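Local structure of cellulose-binding protein (Saccharophagus degradans, 2X32) at residues 41-46 and 83-88; 66-71 and 152-158. The protein binds a long polyisoprenoid diphosphate through its YceI-like domain and is implicated in plant cell wall breakdown, probably as a carrier of the lipid. One frame throughout, in Å; residues are numbered along the deposited sequence. Where two conformers were deposited one is given.

Contact 1: residues 41-46 and 83-88; sequences ISTAGE and TVPVDL. With OTP ((2E,6E,10E,14E,18E,22E,26E)-3,7,11,15,19,23,27,31-octamethyldotriaconta-2,6,10,14,18,22,26,30-octaenyl trihydrogen diphosphate), chain C.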
ATOM      1  N   ILE A  41      -4.634  -2.125  14.301  1.00  3.12           N
ATOM      2  CA  ILE A  41      -4.210  -0.923  15.028  1.00  2.34           C
ATOM      3  C   ILE A  41      -4.129  -1.328  16.491  1.00  2.39           C
ATOM      4  O   ILE A  41      -5.126  -1.794  17.044  1.00  3.93           O
ATOM      5  CB  ILE A  41      -5.157   0.230  14.826  1.00  3.33           C
ATOM      6  CG1 ILE A  41      -5.431   0.499  13.333  1.00  4.26           C
ATOM      7  CG2 ILE A  41      -4.629   1.434  15.539  1.00  3.19           C
ATOM      8  CD1 ILE A  41      -6.470   1.560  13.048  1.00  3.99           C
ATOM      9  N   SER A  42      -2.952  -1.172  17.084  1.00  3.27           N
ATOM     10  CA  SER A  42      -2.774  -1.582  18.474  1.00  3.75           C
ATOM     11  C   SER A  42      -3.429  -0.575  19.418  1.00  3.55           C
ATOM     12  O   SER A  42      -3.658   0.577  19.079  1.00  4.01           O
ATOM     13  CB  SER A  42      -1.307  -1.677  18.768  1.00  3.53           C
ATOM     14  OG  SER A  42      -0.694  -0.388  18.861  1.00  4.36           O
ATOM     15  N   THR A  43      -3.687  -1.017  20.654  1.00  2.70           N
ATOM     16  CA  THR A  43      -4.202  -0.124  21.696  1.00  3.52           C
ATOM     17  C   THR A  43      -3.198   0.975  22.087  1.00  2.00           C
ATOM     18  O   THR A  43      -3.568   1.991  22.652  1.00  2.83           O
ATOM     19  CB  THR A  43      -4.624  -0.904  22.901  1.00  2.00           C
ATOM     20  OG1 THR A  43      -3.477  -1.622  23.391  1.00  4.66           O
ATOM     21  CG2 THR A  43      -5.832  -1.855  22.586  1.00  4.42           C
ATOM     22  N   ALA A  44      -1.914   0.777  21.728  1.00  2.91           N
ATOM     23  CA  ALA A  44      -0.892   1.817  21.869  1.00  5.38           C
ATOM     24  C   ALA A  44      -0.815   2.819  20.720  1.00  5.57           C
ATOM     25  O   ALA A  44       0.035   3.706  20.699  1.00  6.83           O
ATOM     26  CB  ALA A  44       0.461   1.172  22.133  1.00  7.12           C
ATOM     27  N   GLY A  45      -1.712   2.654  19.748  1.00  6.02           N
ATOM     28  CA  GLY A  45      -1.863   3.607  18.685  1.00  6.95           C
ATOM     29  C   GLY A  45      -0.945   3.392  17.503  1.00  6.56           C
ATOM     30  O   GLY A  45      -0.595   4.354  16.861  1.00 10.03           O
ATOM     31  N   GLU A  46      -0.504   2.173  17.288  1.00  5.00           N
ATOM     32  CA  GLU A  46       0.305   1.869  16.098  1.00  5.65           C
ATOM     33  C   GLU A  46      -0.581   1.153  15.117  1.00  3.87           C
ATOM     34  O   GLU A  46      -1.037   0.023  15.363  1.00  4.09           O
ATOM     35  CB  GLU A  46       1.547   1.040  16.407  1.00  6.96           C
ATOM     36  CG  GLU A  46       2.360   0.771  15.082  1.00 11.01           C
ATOM     37  CD  GLU A  46       3.778   0.256  15.299  1.00 19.78           C
ATOM     38  OE1 GLU A  46       3.936  -0.991  15.375  1.00 22.08           O
ATOM     39  OE2 GLU A  46       4.714   1.110  15.322  1.00 17.35           O
ATOM     40  N   THR A  83       3.843   1.295   8.853  1.00  4.76           N
ATOM     41  CA  THR A  83       3.489   1.584  10.226  0.50  5.72           C
ATOM     42  C   THR A  83       3.185   3.067  10.370  1.00  6.72           C
ATOM     43  O   THR A  83       3.868   3.920   9.787  1.00  7.13           O
ATOM     44  CB  THR A  83       4.608   1.152  11.175  0.50  5.88           C
ATOM     45  OG1 THR A  83       5.004  -0.193  10.890  0.50  9.86           O
ATOM     46  CG2 THR A  83       4.135   1.229  12.584  0.50  6.01           C
ATOM     47  N   VAL A  84       2.119   3.398  11.118  1.00  5.81           N
ATOM     48  CA  VAL A  84       1.600   4.807  11.213  1.00  7.75           C
ATOM     49  C   VAL A  84       1.142   5.003  12.648  1.00  8.41           C
ATOM     50  O   VAL A  84       0.298   4.244  13.105  1.00  7.46           O
ATOM     51  CB  VAL A  84       0.382   5.027  10.298  1.00  7.48           C
ATOM     52  CG1 VAL A  84      -0.159   6.504  10.399  1.00 10.36           C
ATOM     53  CG2 VAL A  84       0.610   4.653   8.771  1.00 12.63           C
ATOM     54  N   PRO A  85       1.627   6.049  13.330  1.00  9.83           N
ATOM     55  CA  PRO A  85       1.052   6.403  14.638  1.00 11.36           C
ATOM     56  C   PRO A  85      -0.316   7.009  14.474  1.00 10.75           C
ATOM     57  O   PRO A  85      -0.538   7.838  13.563  1.00 12.34           O
ATOM     58  CB  PRO A  85       2.031   7.464  15.203  1.00 11.00           C
ATOM     59  CG  PRO A  85       2.740   7.932  14.037  1.00 15.57           C
ATOM     60  CD  PRO A  85       2.891   6.775  13.099  1.00 12.61           C
ATOM     61  N   VAL A  86      -1.270   6.553  15.292  1.00  8.91           N
ATOM     62  CA  VAL A  86      -2.657   6.997  15.167  1.00  9.42           C
ATOM     63  C   VAL A  86      -3.105   7.511  16.532  1.00  8.68           C
ATOM     64  O   VAL A  86      -2.651   6.991  17.547  1.00  8.48           O
ATOM     65  CB  VAL A  86      -3.524   5.766  14.753  1.00 10.61           C
ATOM     66  CG1 VAL A  86      -5.056   5.897  15.070  1.00 15.19           C
ATOM     67  CG2 VAL A  86      -3.215   5.539  13.274  1.00 14.58           C
ATOM     68  N   ASP A  87      -3.946   8.535  16.512  1.00  7.73           N
ATOM     69  CA  ASP A  87      -4.624   9.075  17.712  1.00  7.87           C
ATOM     70  C   ASP A  87      -5.947   8.361  17.857  1.00  6.04           C
ATOM     71  O   ASP A  87      -6.931   8.703  17.251  1.00  5.44           O
ATOM     72  CB  ASP A  87      -4.835  10.567  17.513  1.00  8.74           C
ATOM     73  CG  ASP A  87      -5.488  11.240  18.706  1.00  9.90           C
ATOM     74  OD1 ASP A  87      -6.027  10.560  19.613  1.00 10.74           O
ATOM     75  OD2 ASP A  87      -5.405  12.491  18.765  1.00 12.73           O
ATOM     76  N   LEU A  88      -5.974   7.359  18.733  1.00  5.47           N
ATOM     77  CA  LEU A  88      -7.180   6.567  18.897  1.00  4.05           C
ATOM     78  C   LEU A  88      -8.358   7.389  19.423  1.00  4.12           C
ATOM     79  O   LEU A  88      -9.509   7.068  19.117  1.00  4.15           O
ATOM     80  CB  LEU A  88      -6.950   5.407  19.891  1.00  4.43           C
ATOM     81  CG  LEU A  88      -6.000   4.292  19.376  1.00  3.88           C
ATOM     82  CD1 LEU A  88      -5.793   3.274  20.471  1.00  6.87           C
ATOM     83  CD2 LEU A  88      -6.582   3.631  18.219  1.00  7.06           C
TER
HETATM   84  O7  OTP C1174       4.576  -4.638 -23.102  0.50 32.14           O
HETATM   85  P2  OTP C1174       4.762  -6.098 -22.782  0.50 29.91           P
HETATM   86  O5  OTP C1174       5.794  -6.769 -23.671  0.50 31.96           O
HETATM   87  O6  OTP C1174       3.480  -6.870 -22.622  0.50 29.44           O
HETATM   88  O4  OTP C1174       5.499  -6.076 -21.306  1.00 32.65           O
HETATM   89  P1  OTP C1174       4.869  -6.553 -19.897  1.00 31.70           P
HETATM   90  O2  OTP C1174       3.978  -5.409 -19.454  1.00 33.32           O
HETATM   91  O3  OTP C1174       4.430  -8.003 -19.852  1.00 37.61           O
HETATM   92  O1  OTP C1174       6.044  -6.448 -18.788  1.00 30.72           O
HETATM   93  C40 OTP C1174       6.486  -5.126 -18.419  1.00 23.59           C
HETATM   94  C39 OTP C1174       6.248  -4.877 -16.924  1.00 20.06           C
HETATM   95  C37 OTP C1174       5.697  -3.776 -16.451  1.00 16.74           C
HETATM   96  C38 OTP C1174       5.159  -2.590 -17.262  1.00 17.55           C
HETATM   97  C36 OTP C1174       5.554  -3.603 -14.941  1.00 17.38           C
HETATM   98  C35 OTP C1174       6.498  -2.600 -14.332  1.00 18.06           C
HETATM   99  C34 OTP C1174       6.214  -2.419 -12.828  1.00 17.41           C
HETATM  100  C32 OTP C1174       6.339  -1.276 -12.144  1.00 13.20           C
HETATM  101  C33 OTP C1174       6.681   0.017 -12.804  1.00 14.32           C
HETATM  102  C31 OTP C1174       5.935  -1.295 -10.662  1.00 13.34           C
HETATM  103  C30 OTP C1174       6.954  -0.849  -9.644  1.00 13.68           C
HETATM  104  C29 OTP C1174       6.375  -0.818  -8.234  1.00 11.86           C
HETATM  105  C27 OTP C1174       6.689   0.087  -7.312  1.00 10.61           C
HETATM  106  C28 OTP C1174       7.758   1.165  -7.476  1.00 13.01           C
HETATM  107  C26 OTP C1174       5.952   0.146  -5.992  1.00 10.32           C
HETATM  108  C25 OTP C1174       4.800  -0.818  -5.809  1.00  8.88           C
HETATM  109  C24 OTP C1174       3.834  -0.447  -4.671  1.00  9.27           C
HETATM  110  C22 OTP C1174       3.808  -0.988  -3.454  1.00  8.65           C
HETATM  111  C23 OTP C1174       4.627  -2.169  -2.997  1.00 10.54           C
HETATM  112  C21 OTP C1174       2.833  -0.427  -2.460  1.00  8.95           C
HETATM  113  C20 OTP C1174       3.513   0.354  -1.304  1.00 12.14           C
HETATM  114  C19 OTP C1174       2.534   0.880  -0.255  1.00  9.21           C
HETATM  115  C17 OTP C1174       2.131   2.142  -0.114  1.00  8.99           C
HETATM  116  C18 OTP C1174       2.684   3.327  -0.825  1.00 11.92           C
HETATM  117  C16 OTP C1174       1.007   2.438   0.866  1.00  8.54           C
HETATM  118  C15 OTP C1174       1.418   3.383   1.959  1.00  7.86           C
HETATM  119  C14 OTP C1174       0.427   3.383   3.096  1.00  8.57           C
HETATM  120  C12 OTP C1174       0.096   4.467   3.838  1.00  8.65           C
HETATM  121  C13 OTP C1174       0.664   5.855   3.545  1.00 13.39           C
HETATM  122  C11 OTP C1174      -0.858   4.391   4.986  1.00  7.24           C
HETATM  123  C10 OTP C1174      -1.594   3.128   5.191  1.00  8.19           C
HETATM  124  C9  OTP C1174      -2.744   3.169   6.200  1.00  8.40           C
HETATM  125  C7  OTP C1174      -2.739   2.664   7.444  1.00  7.54           C
HETATM  126  C8  OTP C1174      -1.635   1.832   8.064  1.00  7.25           C
HETATM  127  C6  OTP C1174      -3.961   2.897   8.302  1.00  6.38           C
HETATM  128  C5  OTP C1174      -3.830   4.063   9.263  1.00  8.10           C
HETATM  129  C4  OTP C1174      -5.019   4.207  10.168  1.00  9.13           C
HETATM  130  C2  OTP C1174      -5.507   5.390  10.555  1.00  8.20           C
HETATM  131  C3  OTP C1174      -5.009   6.753  10.222  1.00 11.22           C
HETATM  132  C1  OTP C1174      -6.686   5.384  11.487  1.00  8.78           C
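Ile-41 meets Leu-88 through one methyl each: CG2 of Ile-41 lies 4.0 Å from CD2 of Leu-88, the two side chains passing each other in opposing senses. With chi1 at -52°, Ile-41 puts CG2 anti to its backbone N, and the other branch ends with CD1 beside the terminal methyl C1 and the nearby chain carbon C4 of the octaprenyl chain. At Ser-42 the chain enters a type I turn that runs to Gly-45; Ser-42 OG braces it from within, accepting a hydrogen bond from Glu-46 N at 3.0 Å. The other methyl of Leu-88, CD1, comes up against the carbonyls of the turn, 3.4 Å from Thr-43 O. Gly-45 has a positive phi (87°), and a side chain here would run into Val-86 O. Gly-45 O accepts a hydrogen bond from Val-86 N at 2.8 Å, and Pro-85 CA adds a CH···O contact. Glu-46 then pairs with Pro-85 in an antiparallel non-hydrogen-bonded pair. On the lipid side, Val-86 CG2 packs 3.6 Å from C2 of the ligand and Val-84 CG2 meets its C8 methyl. This is a turn joining neighbouring antiparallel strands, at the end of a lipid-binding beta-barrel that holds the isoprenoid tail.

Contact 2: residues 66-71 and 152-158; sequences RMRDYL and IETLRNL. With OTP ((2E,6E,10E,14E,18E,22E,26E)-3,7,11,15,19,23,27,31-octamethyldotriaconta-2,6,10,14,18,22,26,30-octaenyl trihydrogen diphosphate), chain C.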
ATOM      1  N   ARG A  66       7.613 -12.498 -12.809  1.00  6.63           N
ATOM      2  CA  ARG A  66       8.749 -11.590 -13.011  1.00  6.45           C
ATOM      3  C   ARG A  66       8.714 -10.504 -11.929  1.00  5.96           C
ATOM      4  O   ARG A  66       9.753 -10.115 -11.402  1.00  7.26           O
ATOM      5  CB  ARG A  66       8.721 -10.980 -14.404  1.00  7.23           C
ATOM      6  CG  ARG A  66       9.026 -11.997 -15.502  1.00  9.62           C
ATOM      7  CD  ARG A  66       8.694 -11.418 -16.833  1.00 12.32           C
ATOM      8  NE  ARG A  66       9.126 -12.314 -17.923  1.00 15.47           N
ATOM      9  CZ  ARG A  66       9.109 -11.982 -19.216  1.00 17.60           C
ATOM     10  NH1 ARG A  66       8.705 -10.768 -19.612  1.00 18.49           N
ATOM     11  NH2 ARG A  66       9.532 -12.869 -20.122  1.00 21.08           N
ATOM     12  N   MET A  67       7.524  -9.997 -11.582  1.00  5.78           N
ATOM     13  CA  MET A  67       7.480  -9.005 -10.528  0.50  5.94           C
ATOM     14  C   MET A  67       7.890  -9.598  -9.173  1.00  5.49           C
ATOM     15  O   MET A  67       8.648  -8.977  -8.427  1.00  5.72           O
ATOM     16  CB  MET A  67       6.116  -8.341 -10.453  0.50  6.50           C
ATOM     17  CG  MET A  67       5.812  -7.399 -11.607  0.50  9.82           C
ATOM     18  SD  MET A  67       4.348  -6.494 -11.122  0.50 12.46           S
ATOM     19  CE  MET A  67       5.056  -5.386  -9.910  0.50 15.42           C
ATOM     20  N   ARG A  68       7.459 -10.804  -8.841  1.00  4.66           N
ATOM     21  CA  ARG A  68       7.899 -11.412  -7.594  1.00  5.02           C
ATOM     22  C   ARG A  68       9.387 -11.682  -7.552  1.00  5.34           C
ATOM     23  O   ARG A  68      10.055 -11.406  -6.569  1.00  6.15           O
ATOM     24  CB  ARG A  68       7.127 -12.706  -7.323  1.00  5.11           C
ATOM     25  CG  ARG A  68       5.629 -12.588  -7.128  1.00  6.97           C
ATOM     26  CD  ARG A  68       4.950 -13.931  -6.852  1.00  5.99           C
ATOM     27  NE  ARG A  68       5.366 -14.969  -7.864  1.00  9.32           N
ATOM     28  CZ  ARG A  68       4.653 -15.376  -8.909  1.00 10.93           C
ATOM     29  NH1 ARG A  68       3.450 -14.897  -9.150  1.00  8.35           N
ATOM     30  NH2 ARG A  68       5.148 -16.304  -9.754  1.00 14.91           N
ATOM     31  N   ASP A  69       9.916 -12.249  -8.627  1.00  5.71           N
ATOM     32  CA  ASP A  69      11.284 -12.728  -8.666  1.00  6.87           C
ATOM     33  C   ASP A  69      12.320 -11.632  -8.847  1.00  6.42           C
ATOM     34  O   ASP A  69      13.366 -11.662  -8.182  1.00  7.40           O
ATOM     35  CB  ASP A  69      11.427 -13.762  -9.782  1.00  7.38           C
ATOM     36  CG  ASP A  69      10.606 -15.041  -9.517  1.00  9.16           C
ATOM     37  OD1 ASP A  69      10.165 -15.264  -8.358  1.00 10.58           O
ATOM     38  OD2 ASP A  69      10.394 -15.777 -10.495  1.00 10.50           O
ATOM     39  N   TYR A  70      12.020 -10.681  -9.701  1.00  6.62           N
ATOM     40  CA  TYR A  70      13.037  -9.718 -10.121  1.00  7.29           C
ATOM     41  C   TYR A  70      12.778  -8.311  -9.700  1.00  7.21           C
ATOM     42  O   TYR A  70      13.725  -7.523  -9.668  1.00  9.65           O
ATOM     43  CB  TYR A  70      13.214  -9.751 -11.630  1.00  8.18           C
ATOM     44  CG  TYR A  70      13.477 -11.133 -12.124  1.00 10.92           C
ATOM     45  CD1 TYR A  70      14.538 -11.900 -11.634  1.00  9.49           C
ATOM     46  CD2 TYR A  70      12.652 -11.665 -13.057  1.00 11.24           C
ATOM     47  CE1 TYR A  70      14.754 -13.204 -12.114  1.00 11.64           C
ATOM     48  CE2 TYR A  70      12.838 -12.926 -13.520  1.00 12.65           C
ATOM     49  CZ  TYR A  70      13.858 -13.696 -13.050  1.00 10.34           C
ATOM     50  OH  TYR A  70      13.984 -14.962 -13.641  1.00 16.15           O
ATOM     51  N   LEU A  71      11.543  -7.970  -9.329  1.00  5.89           N
ATOM     52  CA  LEU A  71      11.261  -6.630  -8.836  1.00  5.77           C
ATOM     53  C   LEU A  71      11.274  -6.629  -7.301  1.00  5.10           C
ATOM     54  O   LEU A  71      12.171  -6.065  -6.683  1.00  6.62           O
ATOM     55  CB  LEU A  71      10.002  -6.061  -9.450  1.00  6.73           C
ATOM     56  CG  LEU A  71       9.586  -4.697  -8.939  1.00  7.74           C
ATOM     57  CD1 LEU A  71      10.511  -3.638  -9.524  1.00  6.76           C
ATOM     58  CD2 LEU A  71       8.081  -4.483  -9.250  1.00  8.50           C
ATOM     59  N   ILE A 152      13.032  -2.779 -12.270  1.00  4.91           N
ATOM     60  CA  ILE A 152      12.269  -2.230 -13.397  1.00  5.88           C
ATOM     61  C   ILE A 152      13.061  -2.367 -14.694  1.00  7.17           C
ATOM     62  O   ILE A 152      12.500  -2.766 -15.711  1.00  7.20           O
ATOM     63  CB  ILE A 152      11.841  -0.769 -13.110  1.00  6.32           C
ATOM     64  CG1 ILE A 152      10.842  -0.759 -11.958  1.00  8.37           C
ATOM     65  CG2 ILE A 152      11.195  -0.153 -14.356  1.00  7.03           C
ATOM     66  CD1 ILE A 152      10.312   0.611 -11.594  1.00  7.99           C
ATOM     67  N   GLU A 153      14.371  -2.153 -14.635  1.00  7.03           N
ATOM     68  CA  GLU A 153      15.196  -2.291 -15.832  0.50  8.10           C
ATOM     69  C   GLU A 153      15.230  -3.743 -16.298  1.00  7.45           C
ATOM     70  O   GLU A 153      15.173  -3.998 -17.507  1.00  6.81           O
ATOM     71  CB  GLU A 153      16.587  -1.757 -15.589  0.50  8.56           C
ATOM     72  CG  GLU A 153      17.493  -1.811 -16.815  0.50 10.80           C
ATOM     73  CD  GLU A 153      16.989  -1.005 -17.994  0.50 13.75           C
ATOM     74  OE1 GLU A 153      16.028  -0.208 -17.839  0.50 14.78           O
ATOM     75  OE2 GLU A 153      17.587  -1.156 -19.091  0.50 17.28           O
ATOM     76  N   THR A 154      15.275  -4.684 -15.370  1.00  5.81           N
ATOM     77  CA  THR A 154      15.176  -6.115 -15.730  1.00  5.50           C
ATOM     78  C   THR A 154      13.871  -6.403 -16.423  1.00  4.99           C
ATOM     79  O   THR A 154      13.855  -6.978 -17.534  1.00  5.93           O
ATOM     80  CB  THR A 154      15.340  -7.022 -14.478  1.00  5.28           C
ATOM     81  OG1 THR A 154      16.636  -6.736 -13.953  1.00  8.04           O
ATOM     82  CG2 THR A 154      15.204  -8.508 -14.796  1.00  5.84           C
ATOM     83  N   LEU A 155      12.757  -5.923 -15.856  1.00  5.95           N
ATOM     84  CA  LEU A 155      11.449  -6.119 -16.502  1.00  6.46           C
ATOM     85  C   LEU A 155      11.417  -5.471 -17.887  1.00  6.69           C
ATOM     86  O   LEU A 155      10.872  -6.045 -18.820  1.00  6.32           O
ATOM     87  CB  LEU A 155      10.333  -5.518 -15.654  1.00  6.88           C
ATOM     88  CG  LEU A 155      10.085  -6.177 -14.282  1.00 11.43           C
ATOM     89  CD1 LEU A 155       8.984  -5.444 -13.521  1.00 11.88           C
ATOM     90  CD2 LEU A 155       9.736  -7.581 -14.460  1.00  9.74           C
ATOM     91  N   ARG A 156      12.018  -4.290 -18.009  1.00  6.10           N
ATOM     92  CA  ARG A 156      12.026  -3.559 -19.290  1.00  7.76           C
ATOM     93  C   ARG A 156      12.764  -4.370 -20.336  1.00  7.80           C
ATOM     94  O   ARG A 156      12.262  -4.546 -21.481  1.00  8.38           O
ATOM     95  CB  ARG A 156      12.633  -2.157 -19.135  1.00  8.89           C
ATOM     96  CG  ARG A 156      12.521  -1.337 -20.389  1.00 11.70           C
ATOM     97  CD  ARG A 156      13.133   0.030 -20.228  1.00 15.17           C
ATOM     98  NE  ARG A 156      14.588  -0.001 -20.148  1.00 18.01           N
ATOM     99  CZ  ARG A 156      15.386  -0.176 -21.207  1.00 22.28           C
ATOM    100  NH1 ARG A 156      14.888  -0.393 -22.419  1.00 23.21           N
ATOM    101  NH2 ARG A 156      16.697  -0.159 -21.059  1.00 23.87           N
ATOM    102  N   ASN A 157      13.961  -4.829 -19.964  1.00  6.77           N
ATOM    103  CA  ASN A 157      14.825  -5.539 -20.894  1.00  7.05           C
ATOM    104  C   ASN A 157      14.217  -6.897 -21.257  1.00  6.61           C
ATOM    105  O   ASN A 157      14.316  -7.330 -22.427  1.00  8.13           O
ATOM    106  CB  ASN A 157      16.240  -5.669 -20.332  1.00  6.09           C
ATOM    107  CG  ASN A 157      17.024  -4.364 -20.397  1.00  8.79           C
ATOM    108  OD1 ASN A 157      17.627  -3.937 -19.413  1.00 10.28           O
ATOM    109  ND2 ASN A 157      17.083  -3.758 -21.588  1.00 12.21           N
ATOM    110  N   LEU A 158      13.526  -7.548 -20.316  1.00  7.67           N
ATOM    111  CA  LEU A 158      12.883  -8.825 -20.586  1.00  7.90           C
ATOM    112  C   LEU A 158      11.722  -8.696 -21.568  1.00 11.02           C
ATOM    113  O   LEU A 158      11.456  -9.613 -22.352  1.00 11.61           O
ATOM    114  CB  LEU A 158      12.362  -9.473 -19.321  1.00  8.58           C
ATOM    115  CG  LEU A 158      13.369 -10.198 -18.453  1.00  6.45           C
ATOM    116  CD1 LEU A 158      12.764 -10.587 -17.135  1.00  7.09           C
ATOM    117  CD2 LEU A 158      13.957 -11.401 -19.207  1.00  8.91           C
TER
HETATM  118  O7  OTP C1174       4.576  -4.638 -23.102  0.50 32.14           O
HETATM  119  P2  OTP C1174       4.762  -6.098 -22.782  0.50 29.91           P
HETATM  120  O5  OTP C1174       5.794  -6.769 -23.671  0.50 31.96           O
HETATM  121  O6  OTP C1174       3.480  -6.870 -22.622  0.50 29.44           O
HETATM  122  O4  OTP C1174       5.499  -6.076 -21.306  1.00 32.65           O
HETATM  123  P1  OTP C1174       4.869  -6.553 -19.897  1.00 31.70           P
HETATM  124  O2  OTP C1174       3.978  -5.409 -19.454  1.00 33.32           O
HETATM  125  O3  OTP C1174       4.430  -8.003 -19.852  1.00 37.61           O
HETATM  126  O1  OTP C1174       6.044  -6.448 -18.788  1.00 30.72           O
HETATM  127  C40 OTP C1174       6.486  -5.126 -18.419  1.00 23.59           C
HETATM  128  C39 OTP C1174       6.248  -4.877 -16.924  1.00 20.06           C
HETATM  129  C37 OTP C1174       5.697  -3.776 -16.451  1.00 16.74           C
HETATM  130  C38 OTP C1174       5.159  -2.590 -17.262  1.00 17.55           C
HETATM  131  C36 OTP C1174       5.554  -3.603 -14.941  1.00 17.38           C
HETATM  132  C35 OTP C1174       6.498  -2.600 -14.332  1.00 18.06           C
HETATM  133  C34 OTP C1174       6.214  -2.419 -12.828  1.00 17.41           C
HETATM  134  C32 OTP C1174       6.339  -1.276 -12.144  1.00 13.20           C
HETATM  135  C33 OTP C1174       6.681   0.017 -12.804  1.00 14.32           C
HETATM  136  C31 OTP C1174       5.935  -1.295 -10.662  1.00 13.34           C
HETATM  137  C30 OTP C1174       6.954  -0.849  -9.644  1.00 13.68           C
HETATM  138  C29 OTP C1174       6.375  -0.818  -8.234  1.00 11.86           C
HETATM  139  C27 OTP C1174       6.689   0.087  -7.312  1.00 10.61           C
HETATM  140  C28 OTP C1174       7.758   1.165  -7.476  1.00 13.01           C
HETATM  141  C26 OTP C1174       5.952   0.146  -5.992  1.00 10.32           C
HETATM  142  C25 OTP C1174       4.800  -0.818  -5.809  1.00  8.88           C
HETATM  143  C24 OTP C1174       3.834  -0.447  -4.671  1.00  9.27           C
HETATM  144  C22 OTP C1174       3.808  -0.988  -3.454  1.00  8.65           C
HETATM  145  C23 OTP C1174       4.627  -2.169  -2.997  1.00 10.54           C
HETATM  146  C21 OTP C1174       2.833  -0.427  -2.460  1.00  8.95           C
HETATM  147  C20 OTP C1174       3.513   0.354  -1.304  1.00 12.14           C
HETATM  148  C19 OTP C1174       2.534   0.880  -0.255  1.00  9.21           C
HETATM  149  C17 OTP C1174       2.131   2.142  -0.114  1.00  8.99           C
HETATM  150  C18 OTP C1174       2.684   3.327  -0.825  1.00 11.92           C
HETATM  151  C16 OTP C1174       1.007   2.438   0.866  1.00  8.54           C
HETATM  152  C15 OTP C1174       1.418   3.383   1.959  1.00  7.86           C
HETATM  153  C14 OTP C1174       0.427   3.383   3.096  1.00  8.57           C
HETATM  154  C12 OTP C1174       0.096   4.467   3.838  1.00  8.65           C
HETATM  155  C13 OTP C1174       0.664   5.855   3.545  1.00 13.39           C
HETATM  156  C11 OTP C1174      -0.858   4.391   4.986  1.00  7.24           C
HETATM  157  C10 OTP C1174      -1.594   3.128   5.191  1.00  8.19           C
HETATM  158  C9  OTP C1174      -2.744   3.169   6.200  1.00  8.40           C
HETATM  159  C7  OTP C1174      -2.739   2.664   7.444  1.00  7.54           C
HETATM  160  C8  OTP C1174      -1.635   1.832   8.064  1.00  7.25           C
HETATM  161  C6  OTP C1174      -3.961   2.897   8.302  1.00  6.38           C
HETATM  162  C5  OTP C1174      -3.830   4.063   9.263  1.00  8.10           C
HETATM  163  C4  OTP C1174      -5.019   4.207  10.168  1.00  9.13           C
HETATM  164  C2  OTP C1174      -5.507   5.390  10.555  1.00  8.20           C
HETATM  165  C3  OTP C1174      -5.009   6.753  10.222  1.00 11.22           C
HETATM  166  C1  OTP C1174      -6.686   5.384  11.487  1.00  8.78           C
HETATM  167  O   HOH W   1       8.903  -8.086 -18.222  1.00 14.14           O
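Arg-66 touches Leu-155 at its base and passes across Leu-158 at a slant. Arg-66 CB is 3.5 Å from Leu-155 CD2; CD and NE pass CD1 of Leu-158. The chain is extended from CG to NE (chi2 168°, chi3 173°), which carries the guanidinium far enough for Leu-158 CB to lie over one of its faces, offset toward the rim and 3.9 Å from NH1. At the tip NH1 donates to a water at 3.0 Å. That water donates to Leu-155 O at 2.9 Å and, weakly, to O1 of the bound diphosphate lipid. With an alanine here the water would lose its NH1 donor, which would probably leave it held less firmly between Leu-155 O and the lipid, with Leu-158 CB no longer covered by the guanidinium. Beyond the arginine, helical segments 66-71 and 152-158, their axes 9.3 Å apart at closest approach and their directions 127° apart, meet through apolar groups. Leu-71 and Ile-152 run alongside each other in the same sense, with Leu-71 CD1 3.8 Å from Ile-152 CG1, while Tyr-70 sets its CB against Thr-154 CG2. Leu-71 CD2, Leu-155 CD1 and Ile-152 CD1 all touch the prenyl chain. No direct hydrogen bond joins the two segments, so apolar contact and one shared water hold the pair, hydrophobic toward the isoprenoid and, at the arginine tip, polar and positively charged near its diphosphate.

In the fold
Contacts 1 and 2 sit on opposite sides of the chain's centre, their centres 35 Å apart and their nearest atoms about 19 Å apart; they do not touch, but the same lipid touches both. Along the chain the segments alternate: 41-46, 66-71, 83-88, then 152-158. Strand 79-85 is the next element after helix 61-72, which carries 66-71, so one run of chain passes from one contact to the other. Contact 1 belongs to the curled antiparallel sheet; contact 2 pairs two helices, 61-72 and 149-158. Together they mark the two ends of the elongated pocket, the tail end of the isoprenoid in the barrel and its diphosphate end by the helices.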